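Local coordinates for protein carboxylesterase YbfK (Bacillus subtilis, PDB 4CCY) that hydrolyses carboxylic esters to an alcohol and a carboxylate in vitro, with the chain folded as an alpha/beta hydrolase, at residues L64-M69 against L196-I200; D91-P97 against W206-S212. One frame throughout, in Å; residues are numbered along the deposited sequence.

Contact 1: L64-M69 against L196-I200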
ATOM      1  N   LEU A  64      -3.394   0.311  -7.661  1.00 12.92           N
ATOM      2  CA  LEU A  64      -3.857  -0.630  -8.708  1.00 13.42           C
ATOM      3  C   LEU A  64      -3.843  -2.122  -8.326  1.00 13.37           C
ATOM      4  O   LEU A  64      -4.488  -2.934  -8.999  1.00 13.91           O
ATOM      5  CB  LEU A  64      -3.115  -0.417 -10.049  1.00 14.11           C
ATOM      6  CG  LEU A  64      -3.090   0.987 -10.688  1.00 14.84           C
ATOM      7  CD1 LEU A  64      -2.285   0.958 -11.979  1.00 15.72           C
ATOM      8  CD2 LEU A  64      -4.491   1.542 -10.937  1.00 14.59           C
ATOM      9  N   PHE A  65      -3.134  -2.477  -7.253  1.00 13.15           N
ATOM     10  CA  PHE A  65      -2.909  -3.887  -6.881  1.00 13.08           C
ATOM     11  C   PHE A  65      -3.986  -4.517  -6.012  1.00 12.69           C
ATOM     12  O   PHE A  65      -4.190  -5.731  -6.080  1.00 13.09           O
ATOM     13  CB  PHE A  65      -1.560  -4.063  -6.183  1.00 13.25           C
ATOM     14  CG  PHE A  65      -0.381  -4.133  -7.128  1.00 14.10           C
ATOM     15  CD1 PHE A  65      -0.018  -3.039  -7.883  1.00 14.63           C
ATOM     16  CD2 PHE A  65       0.363  -5.296  -7.242  1.00 14.65           C
ATOM     17  CE1 PHE A  65       1.065  -3.085  -8.742  1.00 15.72           C
ATOM     18  CE2 PHE A  65       1.462  -5.352  -8.088  1.00 15.41           C
ATOM     19  CZ  PHE A  65       1.808  -4.250  -8.845  1.00 15.76           C
ATOM     20  N   SER A  66      -4.675  -3.705  -5.210  1.00 12.08           N
ATOM     21  CA  SER A  66      -5.664  -4.198  -4.222  1.00 11.77           C
ATOM     22  C   SER A  66      -4.998  -5.068  -3.154  1.00 11.47           C
ATOM     23  O   SER A  66      -3.817  -5.399  -3.261  1.00 11.29           O
ATOM     24  CB  SER A  66      -6.768  -5.017  -4.896  1.00 12.26           C
ATOM     25  OG  SER A  66      -6.289  -6.328  -5.159  1.00 12.30           O
ATOM     26  N   SER A  67      -5.780  -5.469  -2.153  1.00 11.46           N
ATOM     27  CA  SER A  67      -5.304  -6.352  -1.074  1.00 11.62           C
ATOM     28  C   SER A  67      -4.829  -7.737  -1.525  1.00 11.89           C
ATOM     29  O   SER A  67      -4.127  -8.430  -0.774  1.00 11.72           O
ATOM     30  CB  SER A  67      -6.382  -6.497   0.005  1.00 11.77           C
ATOM     31  OG  SER A  67      -6.467  -5.295   0.747  1.00 11.83           O
ATOM     32  N   ALA A  68      -5.209  -8.127  -2.742  1.00 12.29           N
ATOM     33  CA  ALA A  68      -4.786  -9.409  -3.332  1.00 12.84           C
ATOM     34  C   ALA A  68      -3.254  -9.598  -3.361  1.00 12.81           C
ATOM     35  O   ALA A  68      -2.761 -10.724  -3.266  1.00 13.04           O
ATOM     36  CB  ALA A  68      -5.366  -9.571  -4.740  1.00 13.18           C
ATOM     37  N   MET A  69      -2.517  -8.493  -3.475  1.00 12.79           N
ATOM     38  CA  MET A  69      -1.046  -8.519  -3.589  1.00 12.83           C
ATOM     39  C   MET A  69      -0.320  -9.054  -2.346  1.00 12.70           C
ATOM     40  O   MET A  69       0.856  -9.412  -2.424  1.00 12.91           O
ATOM     41  CB  MET A  69      -0.492  -7.139  -3.969  1.00 12.70           C
ATOM     42  CG  MET A  69      -0.713  -6.059  -2.911  1.00 12.23           C
ATOM     43  SD  MET A  69       0.471  -4.716  -3.094  1.00 12.33           S
ATOM     44  CE  MET A  69       1.891  -5.422  -2.250  1.00 12.66           C
ATOM     45  N   LEU A 196      -2.424 -11.827 -10.968  1.00 17.05           N
ATOM     46  CA  LEU A 196      -2.263 -10.411 -10.637  1.00 16.98           C
ATOM     47  C   LEU A 196      -2.107  -9.527 -11.868  1.00 17.03           C
ATOM     48  O   LEU A 196      -2.680  -8.441 -11.920  1.00 16.77           O
ATOM     49  CB  LEU A 196      -1.108 -10.168  -9.656  1.00 17.05           C
ATOM     50  CG  LEU A 196      -1.500  -9.782  -8.227  1.00 17.33           C
ATOM     51  CD1 LEU A 196      -0.263  -9.418  -7.413  1.00 17.28           C
ATOM     52  CD2 LEU A 196      -2.502  -8.626  -8.209  1.00 16.96           C
ATOM     53  N   GLN A 197      -1.337 -10.003 -12.845  1.00 17.64           N
ATOM     54  CA  GLN A 197      -1.201  -9.344 -14.144  1.00 17.88           C
ATOM     55  C   GLN A 197      -2.585  -9.061 -14.715  1.00 18.55           C
ATOM     56  O   GLN A 197      -2.899  -7.925 -15.092  1.00 18.75           O
ATOM     57  CB  GLN A 197      -0.421 -10.247 -15.109  1.00 18.38           C
ATOM     58  CG  GLN A 197      -0.205  -9.666 -16.506  1.00 18.76           C
ATOM     59  CD  GLN A 197       0.964  -8.699 -16.577  1.00 18.49           C
ATOM     60  OE1 GLN A 197       1.882  -8.759 -15.755  1.00 18.07           O
ATOM     61  NE2 GLN A 197       0.937  -7.798 -17.565  1.00 18.78           N
ATOM     62  N   ARG A 198      -3.421 -10.093 -14.731  1.00 19.08           N
ATOM     63  CA  ARG A 198      -4.746 -10.003 -15.320  1.00 19.94           C
ATOM     64  C   ARG A 198      -5.643  -9.002 -14.583  1.00 18.81           C
ATOM     65  O   ARG A 198      -6.310  -8.177 -15.215  1.00 18.61           O
ATOM     66  CB  ARG A 198      -5.392 -11.393 -15.367  1.00 21.76           C
ATOM     67  CG  ARG A 198      -6.866 -11.370 -15.712  1.00 24.12           C
ATOM     68  CD  ARG A 198      -7.055 -11.273 -17.214  1.00 26.34           C
ATOM     69  NE  ARG A 198      -8.368 -10.735 -17.566  1.00 28.22           N
ATOM     70  CZ  ARG A 198      -8.587  -9.467 -17.903  1.00 28.61           C
ATOM     71  NH1 ARG A 198      -7.579  -8.600 -17.925  1.00 28.13           N
ATOM     72  NH2 ARG A 198      -9.814  -9.068 -18.223  1.00 29.43           N
ATOM     73  N   GLN A 199      -5.634  -9.077 -13.251  1.00 17.90           N
ATOM     74  CA  GLN A 199      -6.480  -8.243 -12.412  1.00 17.25           C
ATOM     75  C   GLN A 199      -6.168  -6.759 -12.583  1.00 16.60           C
ATOM     76  O   GLN A 199      -7.075  -5.948 -12.766  1.00 16.80           O
ATOM     77  CB  GLN A 199      -6.357  -8.643 -10.938  1.00 16.81           C
ATOM     78  CG  GLN A 199      -7.224  -7.785 -10.030  1.00 16.73           C
ATOM     79  CD  GLN A 199      -7.003  -8.030  -8.552  1.00 16.78           C
ATOM     80  OE1 GLN A 199      -6.650  -9.126  -8.139  1.00 17.91           O
ATOM     81  NE2 GLN A 199      -7.241  -7.010  -7.745  1.00 16.35           N
ATOM     82  N   ILE A 200      -4.886  -6.419 -12.526  1.00 15.84           N
ATOM     83  CA  ILE A 200      -4.439  -5.041 -12.686  1.00 15.65           C
ATOM     84  C   ILE A 200      -4.826  -4.473 -14.062  1.00 16.00           C
ATOM     85  O   ILE A 200      -5.292  -3.330 -14.154  1.00 15.91           O
ATOM     86  CB  ILE A 200      -2.916  -4.915 -12.432  1.00 15.48           C
ATOM     87  CG1 ILE A 200      -2.608  -5.252 -10.972  1.00 15.18           C
ATOM     88  CG2 ILE A 200      -2.412  -3.520 -12.790  1.00 15.68           C
ATOM     89  CD1 ILE A 200      -1.137  -5.453 -10.703  1.00 15.42           C
TER
HETATM   90  O   HOH W   1      -6.782  -4.285  -8.506  1.00 12.45           O
HETATM   91  O   HOH W   2      -6.284  -2.237 -11.211  1.00 20.34           O
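Ile-200 sets its terminal methyl squarely on the ring of Phe-65, a CH-pi contact between the alpha/beta hydrolase core and what is probably its cap. Residues 64-69 form the loop after strand 56-60, which in this family commonly borders the oxyanion hole; residues 196-200 belong to helix 194-205, in the insertion between strands 146-152 and 236-241 where such enzymes carry a cap. CD1 of Ile-200 lies 3.5 Å from the Phe-65 ring centroid and only 5° off the ring normal, so it meets all six ring carbons almost equally. With CD1 anti to CA (chi2 167°), the extended branch carries the methyl there, while CG1 packs beside the carbonyl oxygen of Leu-64. Leu-196, one helical turn earlier, extends this apolar patch: its CD1 is 4.2 Å from CD2 of Phe-65 and 4.0 Å from CA of Met-69. His-273, assigned by similarity to the charge relay system, has its side chain about 6 Å from that of Phe-65, so the patch lies close to the catalytic centre.

A polar link runs alongside the apolar patch. Gln-199 NE2 donates to Ser-66 OG over 2.8 Å at 143°, a bent bond, and the same OG accepts from the backbone N of Ala-68 at 3.2 Å, closing an ST turn. With an alanine at Ser-66, Gln-199 NE2 would probably lose its direct bond to the loop and the Ala-68 amide its turn-closing acceptor. Gln-199 OE1 bonds to Ser-24 of helix 12-24, and a water joins the segments, 2.9 Å from Gln-199 NE2 and 2.7 Å from Leu-64 O.

Contact 2: D91-P97 against W206-S212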
ATOM      1  N   ASP A  91      -9.412   3.683  -5.297  1.00 13.18           N
ATOM      2  CA  ASP A  91      -8.543   2.948  -6.213  1.00 13.46           C
ATOM      3  C   ASP A  91      -9.315   1.725  -6.751  1.00 13.80           C
ATOM      4  O   ASP A  91     -10.429   1.426  -6.289  1.00 13.77           O
ATOM      5  CB  ASP A  91      -7.248   2.557  -5.484  1.00 12.99           C
ATOM      6  CG  ASP A  91      -6.208   1.896  -6.392  1.00 13.47           C
ATOM      7  OD1 ASP A  91      -6.245   2.089  -7.627  1.00 14.15           O
ATOM      8  OD2 ASP A  91      -5.343   1.164  -5.856  1.00 12.97           O
ATOM      9  N   LYS A  92      -8.740   1.031  -7.727  1.00 13.99           N
ATOM     10  CA  LYS A  92      -9.427  -0.096  -8.364  1.00 14.27           C
ATOM     11  C   LYS A  92      -9.367  -1.351  -7.483  1.00 13.91           C
ATOM     12  O   LYS A  92      -8.351  -2.060  -7.431  1.00 13.43           O
ATOM     13  CB  LYS A  92      -8.881  -0.357  -9.767  1.00 15.03           C
ATOM     14  CG  LYS A  92      -9.073   0.808 -10.722  1.00 15.61           C
ATOM     15  CD  LYS A  92     -10.493   0.871 -11.263  1.00 16.18           C
ATOM     16  CE  LYS A  92     -10.651   2.080 -12.170  1.00 17.05           C
ATOM     17  NZ  LYS A  92      -9.774   2.030 -13.375  1.00 17.89           N
ATOM     18  N   ASN A  93     -10.480  -1.591  -6.785  1.00 13.61           N
ATOM     19  CA  ASN A  93     -10.598  -2.656  -5.800  1.00 13.47           C
ATOM     20  C   ASN A  93     -12.052  -2.674  -5.318  1.00 13.84           C
ATOM     21  O   ASN A  93     -12.919  -2.072  -5.968  1.00 14.27           O
ATOM     22  CB  ASN A  93      -9.585  -2.465  -4.645  1.00 12.50           C
ATOM     23  CG  ASN A  93      -9.762  -1.140  -3.912  1.00 12.04           C
ATOM     24  OD1 ASN A  93     -10.870  -0.791  -3.484  1.00 11.93           O
ATOM     25  ND2 ASN A  93      -8.659  -0.402  -3.740  1.00 11.41           N
ATOM     26  N   LYS A  94     -12.323  -3.339  -4.202  1.00 13.72           N
ATOM     27  CA  LYS A  94     -13.710  -3.583  -3.776  1.00 14.76           C
ATOM     28  C   LYS A  94     -14.297  -2.507  -2.847  1.00 14.46           C
ATOM     29  O   LYS A  94     -15.497  -2.529  -2.518  1.00 15.30           O
ATOM     30  CB  LYS A  94     -13.830  -4.963  -3.119  1.00 15.91           C
ATOM     31  CG  LYS A  94     -13.637  -6.134  -4.073  1.00 17.59           C
ATOM     32  CD  LYS A  94     -14.218  -7.412  -3.481  1.00 19.10           C
ATOM     33  CE  LYS A  94     -13.708  -8.630  -4.238  1.00 20.70           C
ATOM     34  NZ  LYS A  94     -14.739  -9.703  -4.267  1.00 21.92           N
ATOM     35  N   SER A  95     -13.472  -1.566  -2.411  1.00 13.30           N
ATOM     36  CA  SER A  95     -13.993  -0.444  -1.637  1.00 13.02           C
ATOM     37  C   SER A  95     -14.869   0.447  -2.535  1.00 13.40           C
ATOM     38  O   SER A  95     -14.589   0.597  -3.730  1.00 13.43           O
ATOM     39  CB  SER A  95     -12.848   0.310  -0.950  1.00 12.27           C
ATOM     40  OG  SER A  95     -12.192  -0.564  -0.032  1.00 11.50           O
ATOM     41  N   ILE A  96     -15.952   0.986  -1.965  1.00 13.60           N
ATOM     42  CA  ILE A  96     -16.988   1.700  -2.735  1.00 13.97           C
ATOM     43  C   ILE A  96     -17.067   3.182  -2.349  1.00 13.78           C
ATOM     44  O   ILE A  96     -17.667   3.538  -1.335  1.00 14.06           O
ATOM     45  CB  ILE A  96     -18.380   1.041  -2.555  1.00 14.65           C
ATOM     46  CG1 ILE A  96     -18.308  -0.464  -2.808  1.00 14.67           C
ATOM     47  CG2 ILE A  96     -19.423   1.694  -3.460  1.00 15.27           C
ATOM     48  CD1 ILE A  96     -19.252  -1.253  -1.928  1.00 15.24           C
ATOM     49  N   PRO A  97     -16.469   4.052  -3.162  1.00 13.56           N
ATOM     50  CA  PRO A  97     -16.401   5.461  -2.777  1.00 13.70           C
ATOM     51  C   PRO A  97     -17.777   6.137  -2.672  1.00 14.38           C
ATOM     52  O   PRO A  97     -18.639   5.928  -3.518  1.00 14.64           O
ATOM     53  CB  PRO A  97     -15.573   6.105  -3.905  1.00 13.74           C
ATOM     54  CG  PRO A  97     -14.839   4.979  -4.565  1.00 13.63           C
ATOM     55  CD  PRO A  97     -15.725   3.767  -4.408  1.00 13.61           C
ATOM     56  N   TRP A 206     -11.494  -1.129 -16.615  1.00 22.16           N
ATOM     57  CA  TRP A 206     -12.718  -0.657 -15.997  1.00 22.99           C
ATOM     58  C   TRP A 206     -12.682   0.838 -15.875  1.00 23.30           C
ATOM     59  O   TRP A 206     -11.900   1.378 -15.110  1.00 22.13           O
ATOM     60  CB  TRP A 206     -12.920  -1.332 -14.636  1.00 21.90           C
ATOM     61  CG  TRP A 206     -14.207  -0.951 -13.933  1.00 22.12           C
ATOM     62  CD1 TRP A 206     -15.379  -0.459 -14.504  1.00 23.28           C
ATOM     63  CD2 TRP A 206     -14.495  -1.045 -12.497  1.00 21.46           C
ATOM     64  NE1 TRP A 206     -16.337  -0.236 -13.543  1.00 23.54           N
ATOM     65  CE2 TRP A 206     -15.873  -0.564 -12.320  1.00 22.43           C
ATOM     66  CE3 TRP A 206     -13.773  -1.450 -11.376  1.00 20.46           C
ATOM     67  CZ2 TRP A 206     -16.479  -0.514 -11.072  1.00 22.59           C
ATOM     68  CZ3 TRP A 206     -14.400  -1.400 -10.124  1.00 20.42           C
ATOM     69  CH2 TRP A 206     -15.713  -0.931  -9.978  1.00 21.43           C
ATOM     70  N   GLN A 207     -13.532   1.515 -16.641  1.00 26.18           N
ATOM     71  CA  GLN A 207     -13.593   2.971 -16.617  1.00 28.09           C
ATOM     72  C   GLN A 207     -14.522   3.460 -15.509  1.00 28.13           C
ATOM     73  O   GLN A 207     -15.731   3.562 -15.702  1.00 30.30           O
ATOM     74  CB  GLN A 207     -14.031   3.523 -17.984  1.00 31.74           C
ATOM     75  CG  GLN A 207     -13.041   3.239 -19.111  1.00 33.94           C
ATOM     76  CD  GLN A 207     -11.609   3.624 -18.757  1.00 33.94           C
ATOM     77  OE1 GLN A 207     -10.738   2.763 -18.624  1.00 34.73           O
ATOM     78  NE2 GLN A 207     -11.363   4.919 -18.595  1.00 34.40           N
ATOM     79  N   ASP A 208     -13.951   3.756 -14.348  1.00 26.41           N
ATOM     80  CA  ASP A 208     -14.720   4.256 -13.215  1.00 26.17           C
ATOM     81  C   ASP A 208     -13.930   5.385 -12.551  1.00 24.65           C
ATOM     82  O   ASP A 208     -12.907   5.153 -11.897  1.00 22.70           O
ATOM     83  CB  ASP A 208     -15.006   3.107 -12.250  1.00 26.62           C
ATOM     84  CG  ASP A 208     -15.976   3.477 -11.149  1.00 27.53           C
ATOM     85  OD1 ASP A 208     -16.859   4.325 -11.360  1.00 29.79           O
ATOM     86  OD2 ASP A 208     -15.876   2.883 -10.062  1.00 27.84           O
ATOM     87  N   GLU A 209     -14.397   6.614 -12.737  1.00 25.37           N
ATOM     88  CA  GLU A 209     -13.607   7.778 -12.314  1.00 26.03           C
ATOM     89  C   GLU A 209     -13.459   7.909 -10.791  1.00 24.30           C
ATOM     90  O   GLU A 209     -12.429   8.403 -10.306  1.00 23.79           O
ATOM     91  CB  GLU A 209     -14.054   9.088 -13.001  1.00 28.40           C
ATOM     92  CG  GLU A 209     -15.517   9.456 -12.842  1.00 31.68           C
ATOM     93  CD  GLU A 209     -15.910  10.706 -13.624  1.00 34.44           C
ATOM     94  OE1 GLU A 209     -15.917  10.666 -14.877  1.00 35.81           O
ATOM     95  OE2 GLU A 209     -16.223  11.737 -12.983  1.00 36.34           O
ATOM     96  N   GLN A 210     -14.468   7.443 -10.053  1.00 22.76           N
ATOM     97  CA  GLN A 210     -14.438   7.423  -8.589  1.00 21.83           C
ATOM     98  C   GLN A 210     -13.378   6.478  -8.018  1.00 20.30           C
ATOM     99  O   GLN A 210     -12.984   6.609  -6.865  1.00 19.26           O
ATOM    100  CB  GLN A 210     -15.808   7.021  -8.031  1.00 22.28           C
ATOM    101  CG  GLN A 210     -16.823   8.151  -7.953  1.00 23.60           C
ATOM    102  CD  GLN A 210     -18.214   7.643  -7.599  1.00 24.46           C
ATOM    103  OE1 GLN A 210     -18.847   6.947  -8.395  1.00 25.16           O
ATOM    104  NE2 GLN A 210     -18.695   7.988  -6.409  1.00 24.29           N
ATOM    105  N   ARG A 211     -12.947   5.514  -8.825  1.00 19.68           N
ATOM    106  CA  ARG A 211     -11.950   4.536  -8.415  1.00 18.86           C
ATOM    107  C   ARG A 211     -10.648   4.698  -9.218  1.00 18.95           C
ATOM    108  O   ARG A 211      -9.779   3.814  -9.211  1.00 18.14           O
ATOM    109  CB  ARG A 211     -12.515   3.113  -8.529  1.00 18.50           C
ATOM    110  CG  ARG A 211     -13.719   2.869  -7.629  1.00 19.15           C
ATOM    111  CD  ARG A 211     -14.137   1.407  -7.544  1.00 19.31           C
ATOM    112  NE  ARG A 211     -15.526   1.355  -7.102  1.00 20.39           N
ATOM    113  CZ  ARG A 211     -16.157   0.288  -6.617  1.00 21.15           C
ATOM    114  NH1 ARG A 211     -15.544  -0.882  -6.469  1.00 20.94           N
ATOM    115  NH2 ARG A 211     -17.425   0.402  -6.267  1.00 22.03           N
ATOM    116  N   SER A 212     -10.518   5.837  -9.894  1.00 19.70           N
ATOM    117  CA  SER A 212      -9.308   6.159 -10.634  1.00 20.68           C
ATOM    118  C   SER A 212      -8.429   7.062  -9.789  1.00 21.38           C
ATOM    119  O   SER A 212      -8.858   8.139  -9.371  1.00 22.24           O
ATOM    120  CB  SER A 212      -9.651   6.860 -11.953  1.00 21.74           C
ATOM    121  OG  SER A 212     -10.416   6.009 -12.780  1.00 22.50           O
TER
HETATM  122  O   HOH W   3      -7.072   3.688  -9.650  1.00 15.39           O
HETATM  123  O   HOH W   4     -10.608   4.332 -14.966  1.00 17.67           O
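Arg-211 and Lys-92 each reach across this contact to a backbone carbonyl of the other segment. Among the hydrogen bonds, Lys-92 NZ meets Trp-206 O at 2.8 Å with a C=O...donor angle of 166°, nearly in line with the carbonyl; bends at chi2 and chi4 fold the chain back to this oxygen. Gly-203 O also accepts from NZ, so the ammonium group sits at the carbonyl end of helix 194-205. Arg-211 NH1 donates to Asn-93 O at 2.9 Å, in the carbonyl plane, and has Tyr-18 OH as a further partner.

The guanidinium lies between two neighbours: Ser-95 O, 3.2 Å above the centre of one face and too badly angled for a hydrogen bond, and, on the opposite face and from its own segment, CH2 of Trp-206, whose indole points its edge at NH1. The salt bridge within the two segments is local to 206-212: Arg-211 NE to Asp-208 OD2, 3.3 Å.

Van der Waals contacts complete the join. The Pro-97 ring crosses the arginine chain at about a right angle and brings CG to 3.4 Å from Gln-210 O, while both branches of Ile-96 run alongside NH2. Two waters also span the contact: one stands 2.7 Å from Arg-211 O and from Asp-91 OD1, the other links Lys-92 NZ to Ser-212 OG. The second oxygen of the Asp-91 carboxylate accepts a hydrogen bond from Leu-64 N.

Across the segments the two hydrogen bonds run from charged groups to main-chain oxygens, and the partial negative charge of the helix's carbonyl end would be expected to stabilise the ammonium of Lys-92.

Overall arrangement
Followed from the N terminus, the segments come in the order 64-69, 91-97, 196-200 and 206-212, so the two contacts cross: contact 1 closes a loop of 126 intervening residues, and contact 2 opens within that loop and closes beyond it, spanning 108. Both join loops of the central sheet, one after strand 56-60 and one leading into strand 96-97, to helix 194-205 and the loop that follows it. Their centres are 13 Å apart. They also touch directly, where Ser-66 CB packs on Asn-93 CB and the Asp-91 carboxylate meets the loop of contact 1. Helix 194-205 and the loop after it are thus fastened at two adjoining places.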